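Local coordinates for malonyl-CoA decarboxylase (Rhodopseudomonas palustris, PDB 4KSA), which probably catalyses the decarboxylation of malonyl-CoA to acetyl-CoA and carbon dioxide, at residues A260-F265 against T301-S306; S240-A245 against L390-F395; P212-Y217 against L250-I255; L284-V289 against Y416-I421. All blocks are in the same frame, centred on the assembly; numbering follows the deposited sequence.

Contact 1 (A260-F265 against T301-S306); sequences ATTAVF and TFVTLS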
loop_
_atom_site.group_PDB
_atom_site.type_symbol
_atom_site.label_atom_id
_atom_site.label_comp_id
_atom_site.label_asym_id
_atom_site.label_seq_id
_atom_site.Cartn_x
_atom_site.Cartn_y
_atom_site.Cartn_z
ATOM N N ALA A 260 -14.244 -1.876 -28.332
ATOM C CA ALA A 260 -15.603 -1.968 -27.825
ATOM C C ALA A 260 -16.212 -0.610 -27.505
ATOM O O ALA A 260 -15.498 0.346 -27.208
ATOM C CB ALA A 260 -15.633 -2.872 -26.584
ATOM N N THR A 261 -17.538 -0.544 -27.573
ATOM C CA THR A 261 -18.286 0.676 -27.282
ATOM C C THR A 261 -19.334 0.403 -26.226
ATOM O O THR A 261 -19.806 1.321 -25.543
ATOM C CB THR A 261 -19.050 1.165 -28.491
ATOM O OG1 THR A 261 -19.802 0.070 -29.032
ATOM C CG2 THR A 261 -18.098 1.737 -29.529
ATOM N N THR A 262 -19.714 -0.867 -26.120
ATOM C CA THR A 262 -20.732 -1.295 -25.166
ATOM C C THR A 262 -20.194 -2.207 -24.070
ATOM O O THR A 262 -19.344 -3.081 -24.302
ATOM C CB THR A 262 -21.871 -2.070 -25.864
ATOM O OG1 THR A 262 -22.118 -1.498 -27.150
ATOM C CG2 THR A 262 -23.147 -1.989 -25.051
ATOM N N ALA A 263 -20.714 -1.990 -22.871
ATOM C CA ALA A 263 -20.361 -2.800 -21.724
ATOM C C ALA A 263 -21.635 -3.569 -21.385
ATOM O O ALA A 263 -22.667 -2.960 -21.079
ATOM C CB ALA A 263 -19.948 -1.908 -20.559
ATOM N N VAL A 264 -21.589 -4.894 -21.461
ATOM C CA VAL A 264 -22.781 -5.644 -21.139
ATOM C C VAL A 264 -22.710 -6.638 -19.950
ATOM O O VAL A 264 -22.037 -7.678 -19.979
ATOM C CB VAL A 264 -23.331 -6.336 -22.397
ATOM C CG1 VAL A 264 -22.233 -7.065 -23.114
ATOM C CG2 VAL A 264 -24.449 -7.291 -22.012
ATOM N N PHE A 265 -23.422 -6.275 -18.890
ATOM C CA PHE A 265 -23.505 -7.081 -17.690
ATOM C C PHE A 265 -24.311 -8.294 -18.074
ATOM O O PHE A 265 -25.419 -8.159 -18.577
ATOM C CB PHE A 265 -24.227 -6.283 -16.614
ATOM C CG PHE A 265 -23.528 -5.023 -16.261
ATOM C CD1 PHE A 265 -22.391 -5.054 -15.467
ATOM C CD2 PHE A 265 -23.931 -3.817 -16.809
ATOM C CE1 PHE A 265 -21.661 -3.909 -15.231
ATOM C CE2 PHE A 265 -23.200 -2.657 -16.578
ATOM C CZ PHE A 265 -22.063 -2.705 -15.790
ATOM N N THR A 301 -22.331 3.080 -24.039
ATOM C CA THR A 301 -23.560 2.439 -23.583
ATOM C C THR A 301 -23.357 1.355 -22.520
ATOM O O THR A 301 -22.523 0.447 -22.672
ATOM C CB THR A 301 -24.345 1.831 -24.773
ATOM O OG1 THR A 301 -23.589 0.756 -25.345
ATOM C CG2 THR A 301 -24.609 2.902 -25.843
ATOM N N PHE A 302 -24.133 1.467 -21.445
ATOM C CA PHE A 302 -24.073 0.511 -20.350
ATOM C C PHE A 302 -25.414 -0.199 -20.211
ATOM O O PHE A 302 -26.391 0.352 -19.696
ATOM C CB PHE A 302 -23.659 1.236 -19.073
ATOM C CG PHE A 302 -22.296 1.849 -19.170
ATOM C CD1 PHE A 302 -22.143 3.204 -19.446
ATOM C CD2 PHE A 302 -21.157 1.052 -19.061
ATOM C CE1 PHE A 302 -20.875 3.761 -19.617
ATOM C CE2 PHE A 302 -19.881 1.601 -19.231
ATOM C CZ PHE A 302 -19.743 2.959 -19.511
ATOM N N VAL A 303 -25.432 -1.440 -20.680
ATOM C CA VAL A 303 -26.645 -2.247 -20.706
ATOM C C VAL A 303 -26.440 -3.666 -20.186
ATOM O O VAL A 303 -25.328 -4.182 -20.211
ATOM C CB VAL A 303 -27.141 -2.368 -22.160
ATOM C CG1 VAL A 303 -26.186 -3.273 -22.961
ATOM C CG2 VAL A 303 -28.543 -2.915 -22.183
ATOM N N THR A 304 -27.513 -4.314 -19.743
ATOM C CA THR A 304 -27.392 -5.691 -19.259
ATOM C C THR A 304 -28.089 -6.658 -20.212
ATOM O O THR A 304 -28.665 -6.246 -21.207
ATOM C CB THR A 304 -28.036 -5.873 -17.872
ATOM O OG1 THR A 304 -29.460 -5.908 -18.012
ATOM C CG2 THR A 304 -27.665 -4.721 -16.957
ATOM N N LEU A 305 -28.004 -7.944 -19.908
ATOM C CA LEU A 305 -28.676 -8.987 -20.679
ATOM C C LEU A 305 -29.123 -9.937 -19.579
ATOM O O LEU A 305 -28.571 -11.025 -19.388
ATOM C CB LEU A 305 -27.736 -9.714 -21.643
ATOM C CG LEU A 305 -28.405 -10.249 -22.920
ATOM C CD1 LEU A 305 -27.619 -11.428 -23.459
ATOM C CD2 LEU A 305 -29.832 -10.689 -22.635
ATOM N N SER A 306 -30.128 -9.482 -18.848
ATOM C CA SER A 306 -30.674 -10.192 -17.711
ATOM C C SER A 306 -31.675 -11.308 -17.985
ATOM O O SER A 306 -32.187 -11.465 -19.093
ATOM C CB SER A 306 -31.332 -9.173 -16.782
ATOM O OG SER A 306 -30.511 -8.021 -16.627
#
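Thr301 sits beside Thr262 where two neighbouring strands begin. Its N-H makes a weak bond of 3.4 Å to Thr261 O. Its carbonyl is held better: Ala263 N donates to Thr301 O at 3.0 Å, nearly straight at 172°. Phe302 turns to the other face of the sheet. Its CG lies beside the backbone N (chi1 -62°). The ring brings CD2 to 3.5 Å from Ala263 CB. The strands 262-265 and 301-304 run parallel, 4.6 Å apart at the closest approach of their axes. They are the two strands of a beta-alpha-beta unit whose helix is 284-295, consistent with an acetyltransferase-like domain. The backbone of Val303 is bonded through both its N-H and its carbonyl: Val303 N reaches Ala263 O at 3.2 Å, and Val303 O accepts from Phe265 N at 3.1 Å. Its CG1 packs on Thr262 CG2. Thr304 shares its face with Phe265. Its methyl CG2 lies 3.8 Å from Phe265 CB. Thr304 OG1 is bonded to Ser306 OG and to Tyr414 N of the next strand. Leu305 N continues the ladder to Phe265 O at 2.9 Å. The Leu305 and Val264 side chains lie side by side, pointing the same way, with Leu305 CB near Val264 CG2.

Contact 2 (S240-A245 against L390-F395); sequences SPAAIA and LDRLNF
Ser240 O is gripped by both terminal nitrogens of Arg392, NH2 at 3.4 Å and NH1 at 3.5 Å. Both bonds are weak. They join the loop that follows strand 230-237 to strand 389-394, which lies at the edge of the sheet within this chain. Arg392 belongs to a classic beta bulge, where Asp391 and Arg392 both face Asn413. Ser240 O meets the guanidinium at its edge. A third weak bond crosses the contact, from Arg392 NH2 to Pro241 O at 3.4 Å. The sounder bond of Arg392 is to its own strand: NH2 donates to Asn394 OD1 at 3.2 Å, at an angle of 163°. The donor lies in the plane of the amide carbonyl, on a lone pair, and OD1 lies in the guanidinium plane. The other end of the amide, Asn394 ND2, is bonded to Asn413 OD1, while Asn413 ND2 reaches Pro241 O. An alanine in place of Asn394 would probably leave Arg392 NH2 and Asn413 OD1 without these mates and let the guanidinium turn more freely. Asn394 CG lies beside its backbone N (chi1 -59°) and packs against Ala242 CA. Ala242 CB sits at the guanidinium edge, 3.8 Å from Arg392 NH2.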
loop_
_atom_site.group_PDB
_atom_site.type_symbol
_atom_site.label_atom_id
_atom_site.label_comp_id
_atom_site.label_asym_id
_atom_site.label_seq_id
_atom_site.Cartn_x
_atom_site.Cartn_y
_atom_site.Cartn_z
ATOM N N SER A 240 -25.691 -3.770 -28.005
ATOM C CA SER A 240 -26.430 -4.321 -26.872
ATOM C C SER A 240 -27.211 -5.581 -27.293
ATOM O O SER A 240 -28.347 -5.481 -27.734
ATOM C CB SER A 240 -27.412 -3.267 -26.363
ATOM O OG SER A 240 -26.789 -1.994 -26.304
ATOM N N PRO A 241 -26.631 -6.783 -27.120
ATOM C CA PRO A 241 -27.299 -8.037 -27.506
ATOM C C PRO A 241 -28.711 -8.344 -27.009
ATOM O O PRO A 241 -29.261 -7.690 -26.118
ATOM C CB PRO A 241 -26.303 -9.110 -27.067
ATOM C CG PRO A 241 -25.667 -8.491 -25.875
ATOM C CD PRO A 241 -25.412 -7.076 -26.346
ATOM N N ALA A 242 -29.288 -9.372 -27.612
ATOM C CA ALA A 242 -30.626 -9.787 -27.260
ATOM C C ALA A 242 -30.624 -11.277 -26.932
ATOM O O ALA A 242 -31.640 -11.826 -26.514
ATOM C CB ALA A 242 -31.578 -9.486 -28.408
ATOM N N ALA A 243 -29.481 -11.929 -27.116
ATOM C CA ALA A 243 -29.372 -13.352 -26.815
ATOM C C ALA A 243 -27.993 -13.665 -26.233
ATOM O O ALA A 243 -26.988 -13.132 -26.699
ATOM C CB ALA A 243 -29.622 -14.177 -28.072
ATOM N N ILE A 244 -27.955 -14.525 -25.214
ATOM C CA ILE A 244 -26.698 -14.889 -24.561
ATOM C C ILE A 244 -25.829 -15.862 -25.335
ATOM O O ILE A 244 -24.607 -15.721 -25.355
ATOM C CB ILE A 244 -26.918 -15.497 -23.134
ATOM C CG1 ILE A 244 -28.289 -16.170 -23.047
ATOM C CG2 ILE A 244 -26.726 -14.431 -22.066
ATOM C CD1 ILE A 244 -28.406 -17.447 -23.841
ATOM N N ALA A 245 -26.455 -16.851 -25.966
ATOM C CA ALA A 245 -25.717 -17.859 -26.721
ATOM C C ALA A 245 -24.445 -17.307 -27.363
ATOM O O ALA A 245 -23.351 -17.821 -27.120
ATOM C CB ALA A 245 -26.610 -18.475 -27.779
ATOM N N LEU A 390 -35.854 -0.144 -17.697
ATOM C CA LEU A 390 -36.199 -1.358 -18.440
ATOM C C LEU A 390 -36.216 -0.925 -19.915
ATOM O O LEU A 390 -37.124 -0.227 -20.345
ATOM C CB LEU A 390 -37.565 -1.865 -18.005
ATOM C CG LEU A 390 -38.083 -3.053 -18.813
ATOM C CD1 LEU A 390 -37.048 -4.173 -18.844
ATOM C CD2 LEU A 390 -39.395 -3.530 -18.199
ATOM N N ASP A 391 -35.214 -1.351 -20.677
ATOM C CA ASP A 391 -35.064 -0.918 -22.058
ATOM C C ASP A 391 -35.568 -1.799 -23.212
ATOM O O ASP A 391 -36.010 -1.273 -24.231
ATOM C CB ASP A 391 -33.591 -0.572 -22.295
ATOM C CG ASP A 391 -33.399 0.514 -23.335
ATOM O OD1 ASP A 391 -33.970 1.612 -23.159
ATOM O OD2 ASP A 391 -32.661 0.271 -24.320
ATOM N N ARG A 392 -35.500 -3.116 -23.088
ATOM C CA ARG A 392 -35.977 -3.967 -24.165
ATOM C C ARG A 392 -36.258 -5.390 -23.728
ATOM O O ARG A 392 -35.560 -5.925 -22.887
ATOM C CB ARG A 392 -34.974 -3.977 -25.322
ATOM C CG ARG A 392 -34.793 -5.348 -25.974
ATOM C CD ARG A 392 -34.465 -5.237 -27.444
ATOM N NE ARG A 392 -33.406 -4.273 -27.699
ATOM C CZ ARG A 392 -32.109 -4.564 -27.769
ATOM N NH1 ARG A 392 -31.227 -3.593 -28.003
ATOM N NH2 ARG A 392 -31.696 -5.820 -27.619
ATOM N N LEU A 393 -37.279 -5.999 -24.320
ATOM C CA LEU A 393 -37.656 -7.372 -24.004
ATOM C C LEU A 393 -37.132 -8.260 -25.122
ATOM O O LEU A 393 -37.451 -8.046 -26.281
ATOM C CB LEU A 393 -39.177 -7.480 -23.892
ATOM C CG LEU A 393 -39.841 -6.431 -22.994
ATOM C CD1 LEU A 393 -41.326 -6.714 -22.877
ATOM C CD2 LEU A 393 -39.205 -6.462 -21.620
ATOM N N ASN A 394 -36.327 -9.258 -24.785
ATOM C CA ASN A 394 -35.750 -10.116 -25.805
ATOM C C ASN A 394 -36.397 -11.476 -25.925
ATOM O O ASN A 394 -35.942 -12.437 -25.308
ATOM C CB ASN A 394 -34.256 -10.302 -25.548
ATOM C CG ASN A 394 -33.503 -8.997 -25.546
ATOM O OD1 ASN A 394 -33.483 -8.281 -26.544
ATOM N ND2 ASN A 394 -32.884 -8.671 -24.418
ATOM N N PHE A 395 -37.445 -11.566 -26.739
ATOM C CA PHE A 395 -38.132 -12.834 -26.943
ATOM C C PHE A 395 -37.106 -13.874 -27.403
ATOM O O PHE A 395 -36.267 -13.592 -28.260
ATOM C CB PHE A 395 -39.229 -12.687 -28.008
ATOM C CG PHE A 395 -40.098 -13.909 -28.148
ATOM C CD1 PHE A 395 -41.082 -14.190 -27.199
ATOM C CD2 PHE A 395 -39.898 -14.808 -29.187
ATOM C CE1 PHE A 395 -41.848 -15.354 -27.285
ATOM C CE2 PHE A 395 -40.660 -15.976 -29.277
ATOM C CZ PHE A 395 -41.633 -16.248 -28.325
#

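Contact 3 (P212-Y217 against L250-I255); sequences PDRRCY and LEREPI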
loop_
_atom_site.group_PDB
_atom_site.type_symbol
_atom_site.label_atom_id
_atom_site.label_comp_id
_atom_site.label_asym_id
_atom_site.label_seq_id
_atom_site.Cartn_x
_atom_site.Cartn_y
_atom_site.Cartn_z
ATOM N N PRO A 212 -9.737 -10.237 -23.853
ATOM C CA PRO A 212 -9.713 -8.793 -23.618
ATOM C C PRO A 212 -11.081 -8.136 -23.730
ATOM O O PRO A 212 -11.211 -6.928 -23.519
ATOM C CB PRO A 212 -8.737 -8.292 -24.675
ATOM C CG PRO A 212 -8.976 -9.231 -25.805
ATOM C CD PRO A 212 -9.080 -10.578 -25.127
ATOM N N ASP A 213 -12.099 -8.923 -24.067
ATOM C CA ASP A 213 -13.447 -8.384 -24.178
ATOM C C ASP A 213 -14.334 -8.895 -23.038
ATOM O O ASP A 213 -15.562 -8.780 -23.078
ATOM C CB ASP A 213 -14.044 -8.712 -25.559
ATOM C CG ASP A 213 -14.379 -10.184 -25.733
ATOM O OD1 ASP A 213 -13.635 -11.036 -25.202
ATOM O OD2 ASP A 213 -15.385 -10.480 -26.426
ATOM N N ARG A 214 -13.687 -9.452 -22.015
ATOM C CA ARG A 214 -14.360 -9.968 -20.821
ATOM C C ARG A 214 -13.737 -9.301 -19.593
ATOM O O ARG A 214 -12.534 -9.080 -19.555
ATOM C CB ARG A 214 -14.202 -11.486 -20.729
ATOM C CG ARG A 214 -14.966 -12.259 -21.787
ATOM C CD ARG A 214 -16.456 -12.346 -21.463
ATOM N NE ARG A 214 -17.249 -12.777 -22.617
ATOM C CZ ARG A 214 -17.543 -11.993 -23.653
ATOM N NH1 ARG A 214 -18.263 -12.461 -24.660
ATOM N NH2 ARG A 214 -17.132 -10.733 -23.677
ATOM N N ARG A 215 -14.567 -8.969 -18.604
ATOM C CA ARG A 215 -14.117 -8.323 -17.371
ATOM C C ARG A 215 -15.085 -8.600 -16.242
ATOM O O ARG A 215 -16.260 -8.285 -16.368
ATOM C CB ARG A 215 -14.066 -6.805 -17.537
ATOM C CG ARG A 215 -13.064 -6.308 -18.518
ATOM C CD ARG A 215 -11.966 -5.537 -17.823
ATOM N NE ARG A 215 -11.193 -4.748 -18.777
ATOM C CZ ARG A 215 -10.653 -5.242 -19.890
ATOM N NH1 ARG A 215 -10.801 -6.529 -20.192
ATOM N NH2 ARG A 215 -9.973 -4.446 -20.711
ATOM N N CYS A 216 -14.620 -9.175 -15.140
ATOM C CA CYS A 216 -15.520 -9.396 -14.007
ATOM C C CYS A 216 -15.013 -8.654 -12.793
ATOM O O CYS A 216 -13.810 -8.471 -12.607
ATOM C CB CYS A 216 -15.678 -10.872 -13.689
ATOM S SG CYS A 216 -14.203 -11.776 -13.982
ATOM N N TYR A 217 -15.951 -8.209 -11.977
ATOM C CA TYR A 217 -15.628 -7.451 -10.795
ATOM C C TYR A 217 -16.126 -8.134 -9.533
ATOM O O TYR A 217 -16.927 -9.083 -9.580
ATOM C CB TYR A 217 -16.231 -6.066 -10.933
ATOM C CG TYR A 217 -15.693 -5.352 -12.147
ATOM C CD1 TYR A 217 -14.500 -4.631 -12.077
ATOM C CD2 TYR A 217 -16.317 -5.471 -13.392
ATOM C CE1 TYR A 217 -13.939 -4.053 -13.211
ATOM C CE2 TYR A 217 -15.754 -4.894 -14.538
ATOM C CZ TYR A 217 -14.563 -4.190 -14.437
ATOM O OH TYR A 217 -13.966 -3.647 -15.553
ATOM N N LEU A 250 -17.713 -19.888 -27.093
ATOM C CA LEU A 250 -16.259 -19.924 -27.042
ATOM C C LEU A 250 -15.667 -19.868 -28.435
ATOM O O LEU A 250 -14.576 -19.329 -28.632
ATOM C CB LEU A 250 -15.780 -21.180 -26.313
ATOM C CG LEU A 250 -15.931 -21.134 -24.787
ATOM C CD1 LEU A 250 -15.173 -19.920 -24.241
ATOM C CD2 LEU A 250 -17.409 -21.063 -24.404
ATOM N N GLU A 251 -16.384 -20.429 -29.402
ATOM C CA GLU A 251 -15.919 -20.399 -30.779
ATOM C C GLU A 251 -16.291 -19.069 -31.434
ATOM O O GLU A 251 -16.744 -19.037 -32.576
ATOM C CB GLU A 251 -16.502 -21.564 -31.589
ATOM C CG GLU A 251 -15.689 -22.858 -31.509
ATOM C CD GLU A 251 -15.883 -23.750 -32.736
ATOM O OE1 GLU A 251 -15.181 -24.787 -32.847
ATOM O OE2 GLU A 251 -16.735 -23.411 -33.593
ATOM N N ARG A 252 -16.115 -17.976 -30.693
ATOM C CA ARG A 252 -16.394 -16.636 -31.206
ATOM C C ARG A 252 -15.039 -15.944 -31.308
ATOM O O ARG A 252 -14.053 -16.419 -30.744
ATOM C CB ARG A 252 -17.277 -15.836 -30.238
ATOM C CG ARG A 252 -16.495 -15.190 -29.089
ATOM C CD ARG A 252 -17.310 -14.159 -28.315
ATOM N NE ARG A 252 -16.491 -13.413 -27.356
ATOM C CZ ARG A 252 -15.817 -13.963 -26.348
ATOM N NH1 ARG A 252 -15.854 -15.271 -26.155
ATOM N NH2 ARG A 252 -15.104 -13.204 -25.531
ATOM N N GLU A 253 -14.980 -14.824 -32.015
ATOM C CA GLU A 253 -13.717 -14.110 -32.122
ATOM C C GLU A 253 -13.778 -12.830 -31.295
ATOM O O GLU A 253 -14.522 -11.898 -31.621
ATOM C CB GLU A 253 -13.394 -13.795 -33.587
ATOM C CG GLU A 253 -12.213 -14.593 -34.133
ATOM C CD GLU A 253 -10.901 -14.259 -33.431
ATOM O OE1 GLU A 253 -9.887 -14.928 -33.712
ATOM O OE2 GLU A 253 -10.875 -13.322 -32.604
ATOM N N PRO A 254 -12.993 -12.779 -30.201
ATOM C CA PRO A 254 -12.924 -11.634 -29.285
ATOM C C PRO A 254 -12.554 -10.344 -29.994
ATOM O O PRO A 254 -12.141 -10.360 -31.150
ATOM C CB PRO A 254 -11.860 -12.066 -28.277
ATOM C CG PRO A 254 -10.963 -12.939 -29.095
ATOM C CD PRO A 254 -11.965 -13.776 -29.850
ATOM N N ILE A 255 -12.708 -9.227 -29.298
ATOM C CA ILE A 255 -12.377 -7.934 -29.872
ATOM C C ILE A 255 -11.525 -7.167 -28.875
ATOM O O ILE A 255 -11.641 -7.372 -27.672
ATOM C CB ILE A 255 -13.647 -7.115 -30.191
ATOM C CG1 ILE A 255 -14.286 -6.593 -28.899
ATOM C CG2 ILE A 255 -14.639 -7.987 -30.951
ATOM C CD1 ILE A 255 -15.516 -5.723 -29.114
#
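A salt-bridge network of Asp213, Arg214 and Arg252 ties the start of strand 214-220 to the loop after helix 244-248. Arg252 and Asp213 meet tip to tip. The Arg252 chain is extended from CG to NE, and its guanidinium grips one oxygen side-on, through NE and NH2. Arg252 NE gives a bond of 3.3 Å to Asp213 OD2, and Arg252 NH2 gives one of 2.9 Å to the same oxygen. Both use its syn lone pair. Arg252 NH2 also makes a weak, bent bond to Asp213 OD1. The carboxylate and guanidinium planes are 19° apart, nearly coplanar. Strand 214-220 pairs with strand 230-237 in the mixed sheet, and the backbone of Asp213 is bonded to Leu236 of that neighbour. The Arg214 guanidinium lies flat on that of Arg252, centres 3.8 Å apart and planes at 13°. Arg252 NH2 is over the centre of the Arg214 group. Arg214 NH2 is 3.3 Å from Asp213 OD2, but the oxygen lies well out of the guanidinium plane, so this pair is one of charges alone. The like charges probably tolerate each other because Asp213 sits beside both. Arg214 NH1 is bonded to Leu247 O. Carbon atoms pack round the carboxylate. Pro254 CB lies 3.7 Å from Asp213 OD1. Ile255 CG1 meets Asp213 CB carbon on carbon, at 4.0 Å. Pro212 CG rests 3.7 Å from Ile255 O.

Contact 4 (L284-V289 against Y416-I421); sequences LIKQVV and YALGDI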
loop_
_atom_site.group_PDB
_atom_site.type_symbol
_atom_site.label_atom_id
_atom_site.label_comp_id
_atom_site.label_asym_id
_atom_site.label_seq_id
_atom_site.Cartn_x
_atom_site.Cartn_y
_atom_site.Cartn_z
ATOM N N LEU A 284 -24.678 -0.114 -6.626
ATOM C CA LEU A 284 -23.595 -1.038 -6.883
ATOM C C LEU A 284 -23.168 -0.974 -8.330
ATOM O O LEU A 284 -21.998 -0.767 -8.622
ATOM C CB LEU A 284 -24.013 -2.471 -6.538
ATOM C CG LEU A 284 -24.381 -2.809 -5.093
ATOM C CD1 LEU A 284 -24.455 -4.316 -5.021
ATOM C CD2 LEU A 284 -23.341 -2.284 -4.093
ATOM N N ILE A 285 -24.113 -1.157 -9.241
ATOM C CA ILE A 285 -23.790 -1.121 -10.661
ATOM C C ILE A 285 -23.213 0.248 -11.052
ATOM O O ILE A 285 -22.379 0.366 -11.953
ATOM C CB ILE A 285 -25.038 -1.462 -11.490
ATOM C CG1 ILE A 285 -25.552 -2.848 -11.074
ATOM C CG2 ILE A 285 -24.708 -1.432 -12.990
ATOM C CD1 ILE A 285 -24.623 -3.976 -11.438
ATOM N N LYS A 286 -23.646 1.279 -10.344
ATOM C CA LYS A 286 -23.148 2.619 -10.586
ATOM C C LYS A 286 -21.619 2.567 -10.508
ATOM O O LYS A 286 -20.909 2.988 -11.426
ATOM C CB LYS A 286 -23.685 3.557 -9.515
ATOM C CG LYS A 286 -24.031 4.928 -10.000
ATOM C CD LYS A 286 -22.816 5.782 -10.218
ATOM C CE LYS A 286 -23.257 7.225 -10.331
ATOM N NZ LYS A 286 -24.134 7.596 -9.181
ATOM N N GLN A 287 -21.115 2.017 -9.412
ATOM C CA GLN A 287 -19.686 1.917 -9.228
ATOM C C GLN A 287 -18.994 1.110 -10.319
ATOM O O GLN A 287 -17.949 1.514 -10.820
ATOM C CB GLN A 287 -19.399 1.326 -7.861
ATOM C CG GLN A 287 -20.093 2.081 -6.751
ATOM C CD GLN A 287 -19.770 1.507 -5.399
ATOM O OE1 GLN A 287 -18.623 1.553 -4.951
ATOM N NE2 GLN A 287 -20.776 0.945 -4.741
ATOM N N VAL A 288 -19.566 -0.029 -10.691
ATOM C CA VAL A 288 -18.967 -0.854 -11.732
ATOM C C VAL A 288 -18.941 -0.113 -13.062
ATOM O O VAL A 288 -18.019 -0.293 -13.856
ATOM C CB VAL A 288 -19.731 -2.185 -11.918
ATOM C CG1 VAL A 288 -19.112 -3.006 -13.046
ATOM C CG2 VAL A 288 -19.712 -2.971 -10.618
ATOM N N VAL A 289 -19.940 0.729 -13.312
ATOM C CA VAL A 289 -19.973 1.467 -14.576
ATOM C C VAL A 289 -18.932 2.573 -14.576
ATOM O O VAL A 289 -18.167 2.706 -15.533
ATOM C CB VAL A 289 -21.374 2.084 -14.873
ATOM C CG1 VAL A 289 -21.237 3.197 -15.894
ATOM C CG2 VAL A 289 -22.311 1.016 -15.429
ATOM N N TYR A 416 -28.395 1.202 -18.266
ATOM C CA TYR A 416 -27.774 2.017 -17.232
ATOM C C TYR A 416 -27.194 3.250 -17.885
ATOM O O TYR A 416 -26.310 3.162 -18.742
ATOM C CB TYR A 416 -26.664 1.251 -16.494
ATOM C CG TYR A 416 -27.159 0.275 -15.447
ATOM C CD1 TYR A 416 -27.344 -1.073 -15.753
ATOM C CD2 TYR A 416 -27.468 0.702 -14.149
ATOM C CE1 TYR A 416 -27.827 -1.977 -14.793
ATOM C CE2 TYR A 416 -27.955 -0.197 -13.180
ATOM C CZ TYR A 416 -28.132 -1.532 -13.520
ATOM O OH TYR A 416 -28.641 -2.420 -12.613
ATOM N N ALA A 417 -27.724 4.398 -17.492
ATOM C CA ALA A 417 -27.272 5.674 -18.020
ATOM C C ALA A 417 -26.707 6.435 -16.844
ATOM O O ALA A 417 -27.451 6.903 -15.976
ATOM C CB ALA A 417 -28.433 6.439 -18.625
ATOM N N LEU A 418 -25.385 6.543 -16.829
ATOM C CA LEU A 418 -24.661 7.213 -15.764
ATOM C C LEU A 418 -25.029 8.687 -15.604
ATOM O O LEU A 418 -24.178 9.510 -15.269
ATOM C CB LEU A 418 -23.163 7.049 -16.022
ATOM C CG LEU A 418 -22.158 7.522 -14.980
ATOM C CD1 LEU A 418 -22.597 7.120 -13.583
ATOM C CD2 LEU A 418 -20.801 6.918 -15.328
ATOM N N GLY A 419 -26.298 9.007 -15.849
ATOM C CA GLY A 419 -26.785 10.367 -15.718
ATOM C C GLY A 419 -28.169 10.388 -15.089
ATOM O O GLY A 419 -28.634 11.418 -14.583
ATOM N N ASP A 420 -28.843 9.242 -15.124
ATOM C CA ASP A 420 -30.171 9.141 -14.546
ATOM C C ASP A 420 -30.306 8.023 -13.512
ATOM O O ASP A 420 -31.406 7.782 -13.008
ATOM C CB ASP A 420 -31.222 8.975 -15.647
ATOM C CG ASP A 420 -30.639 8.435 -16.933
ATOM O OD1 ASP A 420 -29.875 9.166 -17.599
ATOM O OD2 ASP A 420 -30.943 7.278 -17.282
ATOM N N ILE A 421 -29.197 7.352 -13.192
ATOM C CA ILE A 421 -29.218 6.282 -12.199
ATOM C C ILE A 421 -29.920 6.781 -10.943
ATOM O O ILE A 421 -30.873 6.172 -10.464
ATOM C CB ILE A 421 -27.804 5.835 -11.790
ATOM C CG1 ILE A 421 -27.126 5.080 -12.932
ATOM C CG2 ILE A 421 -27.881 4.962 -10.545
ATOM C CD1 ILE A 421 -27.791 3.784 -13.267
#
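Ile285 places a methyl on the ring of Tyr416. The contact sets helix 284-295, the crossover helix of a beta-alpha-beta unit, against the turn between strand 411-416 and helix 421-431. Ile285 CG2 stands 3.4 Å from the centroid of the Tyr416 ring and only 10° off its normal, a CH-pi contact over one face. Ile285 CG1 lies 3.5 Å from Tyr416 OH; the two side chains cross at about a right angle. That hydroxyl is bonded to His383 ND1. Tyr416 CG lies beside the backbone N (chi1 -79°), on the side of the helix. An alanine in place of Tyr416 would probably leave Ile285 CG2 over a gap and His383 ND1 without its partner. Leu418 is the second bump. Its CG is anti to the backbone N (chi1 -173°), and its forked end enters the hollow between Lys286 and Val289. One prong, CD2, meets Val289 CG1 at 3.8 Å as the two side chains slide past each other. The other, CD1, is 3.6 Å from Lys286 CD; the Lys286 and Leu418 side chains cross at about a right angle. Nearer the root of the lysine chain, Ile421 CG2 touches Lys286 CG at 3.9 Å.

In the fold
Contacts 1 and 4 are buried, contact 3 is partly buried and contact 2 lies at the surface. Contacts 1 and 4 share one beta-alpha-beta unit: contact 1 pairs its strands, and contact 4 packs its helix. They meet directly, since Phe302 packs on Val289 and Phe265 on Val288. Contact 1 relies on backbone bonds, whereas contact 4 relies on apolar shape. Contacts 2 and 3 fix loops to strands of the same sheet and use arginines, with weak bonds to carbonyls in contact 2 and a salt bridge in contact 3. Contact 2 touches contact 1 through Ser240 and Val303. Ile255 of contact 3 packs on Ala260, and Tyr217 on Val288 of contact 4.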